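Local coordinates for GDSL-like Lipase/Acylhydrolase family protein (Neisseria meningitidis, PDB 4K7J), which removes O-acetyl groups from peptidoglycan, as an esterase of the SGNH (GDSL-like) hydrolase family, at residues 26-38 with 313-325. Sequence-based numbering, arbitrary orientation.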
ATOM      1  N   GLY A  26      10.260  18.582  10.174  1.00 42.60           N
ATOM      2  CA  GLY A  26       8.915  19.079  10.398  1.00 46.47           C
ATOM      3  C   GLY A  26       7.931  17.942  10.594  1.00 45.22           C
ATOM      4  O   GLY A  26       7.963  17.253  11.615  1.00 42.76           O
ATOM      5  N   LEU A  27       7.058  17.739   9.611  1.00 35.26           N
ATOM      6  CA  LEU A  27       6.089  16.652   9.667  1.00 27.69           C
ATOM      7  C   LEU A  27       6.809  15.321   9.561  1.00 25.49           C
ATOM      8  O   LEU A  27       6.391  14.326  10.153  1.00 22.21           O
ATOM      9  CB  LEU A  27       5.092  16.769   8.524  1.00 26.49           C
ATOM     10  CG  LEU A  27       4.243  18.036   8.493  1.00 33.96           C
ATOM     11  CD1 LEU A  27       3.293  17.991   7.295  1.00 24.52           C
ATOM     12  CD2 LEU A  27       3.475  18.187   9.791  1.00 28.32           C
ATOM     13  N   LEU A  28       7.891  15.313   8.792  1.00 22.78           N
ATOM     14  CA  LEU A  28       8.676  14.106   8.586  1.00 28.78           C
ATOM     15  C   LEU A  28       9.894  14.077   9.521  1.00 26.73           C
ATOM     16  O   LEU A  28      10.726  14.980   9.497  1.00 28.76           O
ATOM     17  CB  LEU A  28       9.103  14.011   7.115  1.00 25.48           C
ATOM     18  CG  LEU A  28       9.867  12.766   6.662  1.00 32.00           C
ATOM     19  CD1 LEU A  28       9.054  11.512   6.941  1.00 23.34           C
ATOM     20  CD2 LEU A  28      10.214  12.862   5.173  1.00 29.70           C
ATOM     21  N   THR A  29       9.992  13.043  10.346  1.00 21.13           N
ATOM     22  CA  THR A  29      11.154  12.882  11.212  1.00 24.83           C
ATOM     23  C   THR A  29      11.916  11.645  10.784  1.00 24.27           C
ATOM     24  O   THR A  29      11.348  10.554  10.705  1.00 21.09           O
ATOM     25  CB  THR A  29      10.769  12.730  12.705  1.00 23.50           C
ATOM     26  OG1 THR A  29      10.002  13.862  13.130  1.00 28.16           O
ATOM     27  CG2 THR A  29      12.023  12.611  13.567  1.00 25.06           C
ATOM     28  N   ASP A  30      13.204  11.809  10.490  1.00 23.09           N
ATOM     29  CA  ASP A  30      14.025  10.658  10.125  1.00 24.33           C
ATOM     30  C   ASP A  30      14.845  10.146  11.302  1.00 29.37           C
ATOM     31  O   ASP A  30      15.778  10.809  11.736  1.00 24.82           O
ATOM     32  CB  ASP A  30      14.943  11.001   8.954  1.00 27.12           C
ATOM     33  CG  ASP A  30      15.766   9.815   8.493  1.00 29.48           C
ATOM     34  OD1 ASP A  30      15.450   8.669   8.883  1.00 29.01           O
ATOM     35  OD2 ASP A  30      16.734  10.035   7.733  1.00 33.31           O
ATOM     36  N   TYR A  31      14.501   8.958  11.798  1.00 22.87           N
ATOM     37  CA  TYR A  31      15.219   8.332  12.909  1.00 22.67           C
ATOM     38  C   TYR A  31      16.317   7.402  12.427  1.00 26.49           C
ATOM     39  O   TYR A  31      16.938   6.694  13.220  1.00 26.22           O
ATOM     40  CB  TYR A  31      14.260   7.560  13.808  1.00 22.54           C
ATOM     41  CG  TYR A  31      13.300   8.468  14.518  1.00 15.70           C
ATOM     42  CD1 TYR A  31      13.744   9.315  15.524  1.00 16.80           C
ATOM     43  CD2 TYR A  31      11.959   8.513  14.158  1.00 22.42           C
ATOM     44  CE1 TYR A  31      12.867  10.171  16.175  1.00 21.29           C
ATOM     45  CE2 TYR A  31      11.076   9.368  14.798  1.00 19.58           C
ATOM     46  CZ  TYR A  31      11.538  10.187  15.816  1.00 19.50           C
ATOM     47  OH  TYR A  31      10.674  11.045  16.453  1.00 18.60           O
ATOM     48  N   GLY A  32      16.516   7.379  11.114  1.00 26.97           N
ATOM     49  CA  GLY A  32      17.618   6.661  10.511  1.00 27.04           C
ATOM     50  C   GLY A  32      18.550   7.653   9.841  1.00 30.95           C
ATOM     51  O   GLY A  32      18.743   8.770  10.325  1.00 37.91           O
ATOM     52  N   ASN A  33      19.113   7.252   8.711  1.00 32.14           N
ATOM     53  CA  ASN A  33      20.089   8.070   8.009  1.00 37.55           C
ATOM     54  C   ASN A  33      19.774   7.999   6.526  1.00 38.20           C
ATOM     55  O   ASN A  33      20.475   7.334   5.765  1.00 37.31           O
ATOM     56  CB  ASN A  33      21.497   7.536   8.290  1.00 48.81           C
ATOM     57  CG  ASN A  33      22.600   8.507   7.877  1.00 55.12           C
ATOM     58  OD1 ASN A  33      22.333   9.614   7.392  1.00 38.36           O
ATOM     59  ND2 ASN A  33      23.856   8.089   8.079  1.00 49.82           N
ATOM     60  N   ALA A  34      18.701   8.678   6.130  1.00 31.17           N
ATOM     61  CA  ALA A  34      18.162   8.543   4.785  1.00 36.41           C
ATOM     62  C   ALA A  34      19.163   8.940   3.706  1.00 35.76           C
ATOM     63  O   ALA A  34      19.242   8.290   2.664  1.00 32.09           O
ATOM     64  CB  ALA A  34      16.865   9.341   4.643  1.00 31.88           C
ATOM     65  N   SER A  35      19.935   9.995   3.956  1.00 39.37           N
ATOM     66  CA  SER A  35      20.881  10.476   2.951  1.00 35.65           C
ATOM     67  C   SER A  35      21.974   9.438   2.667  1.00 38.46           C
ATOM     68  O   SER A  35      22.480   9.356   1.555  1.00 40.97           O
ATOM     69  CB  SER A  35      21.475  11.842   3.341  1.00 41.57           C
ATOM     70  OG  SER A  35      22.173  11.791   4.572  1.00 38.19           O
ATOM     71  N   ALA A  36      22.304   8.622   3.664  1.00 34.60           N
ATOM     72  CA  ALA A  36      23.355   7.615   3.512  1.00 32.00           C
ATOM     73  C   ALA A  36      22.837   6.245   3.061  1.00 40.25           C
ATOM     74  O   ALA A  36      23.613   5.289   2.957  1.00 37.45           O
ATOM     75  CB  ALA A  36      24.133   7.476   4.809  1.00 38.11           C
ATOM     76  N   SER A  37      21.538   6.163   2.777  1.00 32.44           N
ATOM     77  CA  SER A  37      20.864   4.881   2.562  1.00 31.76           C
ATOM     78  C   SER A  37      20.909   4.391   1.114  1.00 27.79           C
ATOM     79  O   SER A  37      20.980   5.190   0.181  1.00 23.42           O
ATOM     80  CB  SER A  37      19.400   4.985   3.017  1.00 27.57           C
ATOM     81  OG  SER A  37      18.651   5.830   2.152  1.00 28.62           O
ATOM     82  N   PRO A  38      20.846   3.067   0.928  1.00 27.78           N
ATOM     83  CA  PRO A  38      20.720   2.483  -0.411  1.00 28.95           C
ATOM     84  C   PRO A  38      19.499   2.998  -1.175  1.00 27.37           C
ATOM     85  O   PRO A  38      19.609   3.247  -2.377  1.00 27.83           O
ATOM     86  CB  PRO A  38      20.566   0.982  -0.131  1.00 31.24           C
ATOM     87  CG  PRO A  38      21.220   0.772   1.189  1.00 32.24           C
ATOM     88  CD  PRO A  38      20.985   2.038   1.974  1.00 32.44           C
ATOM     89  N   ARG A 313       5.391   6.374  17.001  1.00 13.09           N
ATOM     90  CA  ARG A 313       6.626   7.139  16.940  1.00 16.84           C
ATOM     91  C   ARG A 313       7.798   6.434  17.634  1.00 16.61           C
ATOM     92  O   ARG A 313       8.899   6.416  17.107  1.00 17.71           O
ATOM     93  CB  ARG A 313       6.435   8.564  17.479  1.00 20.69           C
ATOM     94  CG  ARG A 313       7.647   9.427  17.239  1.00 18.37           C
ATOM     95  CD  ARG A 313       7.609  10.687  18.072  1.00 24.96           C
ATOM     96  NE  ARG A 313       6.694  11.676  17.520  1.00 26.36           N
ATOM     97  CZ  ARG A 313       7.006  12.509  16.532  1.00 26.56           C
ATOM     98  NH1 ARG A 313       8.210  12.468  15.979  1.00 25.09           N
ATOM     99  NH2 ARG A 313       6.109  13.378  16.092  1.00 27.66           N
ATOM    100  N   ARG A 314       7.561   5.828  18.794  1.00 18.44           N
ATOM    101  CA  ARG A 314       8.610   5.034  19.450  1.00 16.09           C
ATOM    102  C   ARG A 314       9.106   3.893  18.556  1.00 16.99           C
ATOM    103  O   ARG A 314      10.304   3.625  18.479  1.00 15.64           O
ATOM    104  CB  ARG A 314       8.107   4.435  20.764  1.00 17.83           C
ATOM    105  CG  ARG A 314       7.942   5.413  21.902  1.00 19.33           C
ATOM    106  CD  ARG A 314       7.823   4.672  23.245  1.00 21.65           C
ATOM    107  NE  ARG A 314       6.647   3.802  23.344  1.00 19.98           N
ATOM    108  CZ  ARG A 314       5.424   4.245  23.604  1.00 19.88           C
ATOM    109  NH1 ARG A 314       5.215   5.541  23.780  1.00 22.02           N
ATOM    110  NH2 ARG A 314       4.410   3.402  23.688  1.00 18.83           N
ATOM    111  N   VAL A 315       8.178   3.219  17.882  1.00 15.75           N
ATOM    112  CA  VAL A 315       8.553   2.137  16.964  1.00 15.74           C
ATOM    113  C   VAL A 315       9.440   2.654  15.835  1.00 19.54           C
ATOM    114  O   VAL A 315      10.469   2.041  15.503  1.00 19.88           O
ATOM    115  CB  VAL A 315       7.311   1.436  16.362  1.00 16.95           C
ATOM    116  CG1 VAL A 315       7.715   0.533  15.193  1.00 18.20           C
ATOM    117  CG2 VAL A 315       6.582   0.640  17.437  1.00 17.63           C
ATOM    118  N   ALA A 316       9.037   3.784  15.252  1.00 15.79           N
ATOM    119  CA  ALA A 316       9.843   4.461  14.228  1.00 18.45           C
ATOM    120  C   ALA A 316      11.286   4.714  14.678  1.00 20.87           C
ATOM    121  O   ALA A 316      12.249   4.435  13.942  1.00 16.65           O
ATOM    122  CB  ALA A 316       9.186   5.777  13.833  1.00 15.47           C
ATOM    123  N   ARG A 317      11.437   5.250  15.885  1.00 17.90           N
ATOM    124  CA  ARG A 317      12.763   5.620  16.384  1.00 17.38           C
ATOM    125  C   ARG A 317      13.589   4.393  16.692  1.00 18.80           C
ATOM    126  O   ARG A 317      14.754   4.306  16.308  1.00 26.46           O
ATOM    127  CB  ARG A 317      12.653   6.496  17.638  1.00 18.48           C
ATOM    128  CG  ARG A 317      14.016   6.938  18.153  1.00 21.98           C
ATOM    129  CD  ARG A 317      13.896   7.979  19.254  1.00 20.84           C
ATOM    130  NE  ARG A 317      15.195   8.274  19.858  1.00 18.65           N
ATOM    131  CZ  ARG A 317      15.355   9.079  20.903  1.00 22.87           C
ATOM    132  NH1 ARG A 317      14.300   9.687  21.432  1.00 20.06           N
ATOM    133  NH2 ARG A 317      16.564   9.284  21.414  1.00 20.16           N
ATOM    134  N   GLN A 318      12.989   3.435  17.385  1.00 16.93           N
ATOM    135  CA  GLN A 318      13.704   2.218  17.739  0.51 17.86           C
ATOM    136  C   GLN A 318      14.012   1.377  16.502  1.00 21.58           C
ATOM    137  O   GLN A 318      15.052   0.739  16.435  1.00 24.34           O
ATOM    138  CB  GLN A 318      12.949   1.429  18.819  0.51 20.21           C
ATOM    139  CG  GLN A 318      13.127   2.049  20.213  0.51 17.88           C
ATOM    140  CD  GLN A 318      12.133   1.550  21.247  0.51 25.39           C
ATOM    141  OE1 GLN A 318      11.680   0.403  21.199  0.51 25.18           O
ATOM    142  NE2 GLN A 318      11.803   2.412  22.206  0.51 15.07           N
ATOM    143  N   GLY A 319      13.131   1.410  15.509  1.00 17.76           N
ATOM    144  CA  GLY A 319      13.383   0.687  14.264  1.00 20.23           C
ATOM    145  C   GLY A 319      14.184   1.488  13.253  1.00 22.69           C
ATOM    146  O   GLY A 319      14.435   1.021  12.139  1.00 23.52           O
ATOM    147  N   GLN A 320      14.585   2.694  13.648  1.00 21.09           N
ATOM    148  CA  GLN A 320      15.315   3.624  12.776  1.00 23.51           C
ATOM    149  C   GLN A 320      14.641   3.900  11.445  1.00 25.18           C
ATOM    150  O   GLN A 320      15.301   3.973  10.405  1.00 25.81           O
ATOM    151  CB  GLN A 320      16.750   3.144  12.543  1.00 24.32           C
ATOM    152  CG  GLN A 320      17.588   3.146  13.819  1.00 23.90           C
ATOM    153  CD  GLN A 320      18.891   2.386  13.659  1.00 40.63           C
ATOM    154  OE1 GLN A 320      19.339   2.126  12.544  1.00 39.37           O
ATOM    155  NE2 GLN A 320      19.498   2.015  14.779  1.00 42.83           N
ATOM    156  N   THR A 321      13.327   4.070  11.480  1.00 18.30           N
ATOM    157  CA  THR A 321      12.570   4.346  10.271  1.00 18.82           C
ATOM    158  C   THR A 321      12.278   5.841  10.186  1.00 20.12           C
ATOM    159  O   THR A 321      12.680   6.614  11.058  1.00 23.41           O
ATOM    160  CB  THR A 321      11.234   3.578  10.278  1.00 16.82           C
ATOM    161  OG1 THR A 321      10.258   4.329  11.004  1.00 17.92           O
ATOM    162  CG2 THR A 321      11.410   2.228  10.951  1.00 15.04           C
ATOM    163  N   MET A 322      11.589   6.249   9.130  1.00 16.01           N
ATOM    164  CA  MET A 322      11.051   7.598   9.058  1.00 17.24           C
ATOM    165  C   MET A 322       9.660   7.592   9.680  1.00 20.72           C
ATOM    166  O   MET A 322       9.030   6.537   9.760  1.00 19.14           O
ATOM    167  CB  MET A 322      10.987   8.071   7.615  1.00 18.38           C
ATOM    168  CG  MET A 322      12.368   8.329   7.010  1.00 21.09           C
ATOM    169  SD  MET A 322      12.273   8.660   5.246  1.00 22.89           S
ATOM    170  CE  MET A 322      11.849   7.029   4.627  1.00 25.12           C
ATOM    171  N   PHE A 323       9.207   8.760  10.138  1.00 17.00           N
ATOM    172  CA  PHE A 323       7.900   8.919  10.766  1.00 15.62           C
ATOM    173  C   PHE A 323       7.250  10.203  10.253  1.00 19.47           C
ATOM    174  O   PHE A 323       7.854  11.269  10.302  1.00 21.70           O
ATOM    175  CB  PHE A 323       8.042   8.962  12.292  1.00 14.81           C
ATOM    176  CG  PHE A 323       6.736   9.124  13.026  1.00 22.23           C
ATOM    177  CD1 PHE A 323       5.920   8.027  13.275  1.00 16.47           C
ATOM    178  CD2 PHE A 323       6.330  10.370  13.480  1.00 22.65           C
ATOM    179  CE1 PHE A 323       4.730   8.169  13.947  1.00 21.06           C
ATOM    180  CE2 PHE A 323       5.137  10.519  14.156  1.00 20.56           C
ATOM    181  CZ  PHE A 323       4.336   9.421  14.391  1.00 19.29           C
ATOM    182  N   TRP A 324       6.026  10.097   9.739  1.00 17.18           N
ATOM    183  CA  TRP A 324       5.291  11.262   9.284  1.00 16.23           C
ATOM    184  C   TRP A 324       4.032  11.412  10.122  1.00 19.07           C
ATOM    185  O   TRP A 324       3.189  10.520  10.151  1.00 17.44           O
ATOM    186  CB  TRP A 324       4.927  11.115   7.817  1.00 15.29           C
ATOM    187  CG  TRP A 324       4.404  12.355   7.179  1.00 17.10           C
ATOM    188  CD1 TRP A 324       5.126  13.445   6.790  1.00 23.05           C
ATOM    189  CD2 TRP A 324       3.045  12.621   6.803  1.00 22.54           C
ATOM    190  NE1 TRP A 324       4.302  14.379   6.217  1.00 20.95           N
ATOM    191  CE2 TRP A 324       3.020  13.896   6.209  1.00 22.33           C
ATOM    192  CE3 TRP A 324       1.851  11.900   6.910  1.00 16.27           C
ATOM    193  CZ2 TRP A 324       1.842  14.472   5.724  1.00 19.44           C
ATOM    194  CZ3 TRP A 324       0.684  12.473   6.434  1.00 19.86           C
ATOM    195  CH2 TRP A 324       0.690  13.747   5.846  1.00 18.98           C
ATOM    196  N   SER A 325       3.908  12.541  10.810  1.00 20.82           N
ATOM    197  CA  SER A 325       2.763  12.752  11.690  1.00 16.60           C
ATOM    198  C   SER A 325       1.579  13.342  10.950  1.00 18.59           C
ATOM    199  O   SER A 325       1.505  14.561  10.734  1.00 19.37           O
ATOM    200  CB  SER A 325       3.116  13.666  12.867  1.00 19.05           C
ATOM    201  OG  SER A 325       1.938  13.964  13.603  1.00 22.19           O
TER
HETATM  202  O   HOH W   1       6.988  13.745  12.885  1.00 24.92           O
HETATM  203  O   HOH W   2      14.966   6.054   8.104  1.00 29.10           O
HETATM  204  O   HOH W   3      17.160   6.002  16.006  1.00 32.41           O
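T29 and F323 form the hydrogen-bonded pair at the middle of a short antiparallel strand pairing: T29 N gives a nearly straight bond of 2.8 Å to F323 O, and F323 N returns one to T29 O. S325 N to L27 O and Y31 N to T321 O extend the pairing beyond each end, while L28 with W324 and D30 with M322 make the non-hydrogen-bonded pairs.

Above the face that carries T29 and F323, the Y31 ring lies against helix 305-318. R317 CB sits 3.8 Å from the ring centroid in a CH-pi contact, and the extended R317 chain runs on past Y31 CD1 and CE1. T29 CG2 covers the opposite face toward the rim, so the ring is sandwiched, with F323 CB at its edge.

The phenol oxygen is reached by R313, whose chain bends at chi3 (-77°) to bring NH1 within 2.9 Å of Y31 OH, in the guanidinium plane. F323 CE2 lies over the centre of that guanidinium, 3.5 Å from its plane. One water joins L27 O to T29 OG1 and takes a weak bond from R313 NH2; another bridges D30 OD1 and Q320 O.

On the other face, L28 CD1 meets M322 CB at 4.0 Å, and both side chains pack on L371 of helix 354-373. L27 lies alongside W324, its CB 3.4 Å from W324 NE1, the indole nitrogen hydrogen-bonded to S367 OG. At the strand end, D30 OD1 accepts a hydrogen bond from G32 N in an Asx turn.

Strand 28-30 thus closes one edge of the otherwise parallel central sheet, beside strand 322-325, in the three-layer alpha/beta/alpha fold of SGNH hydrolases.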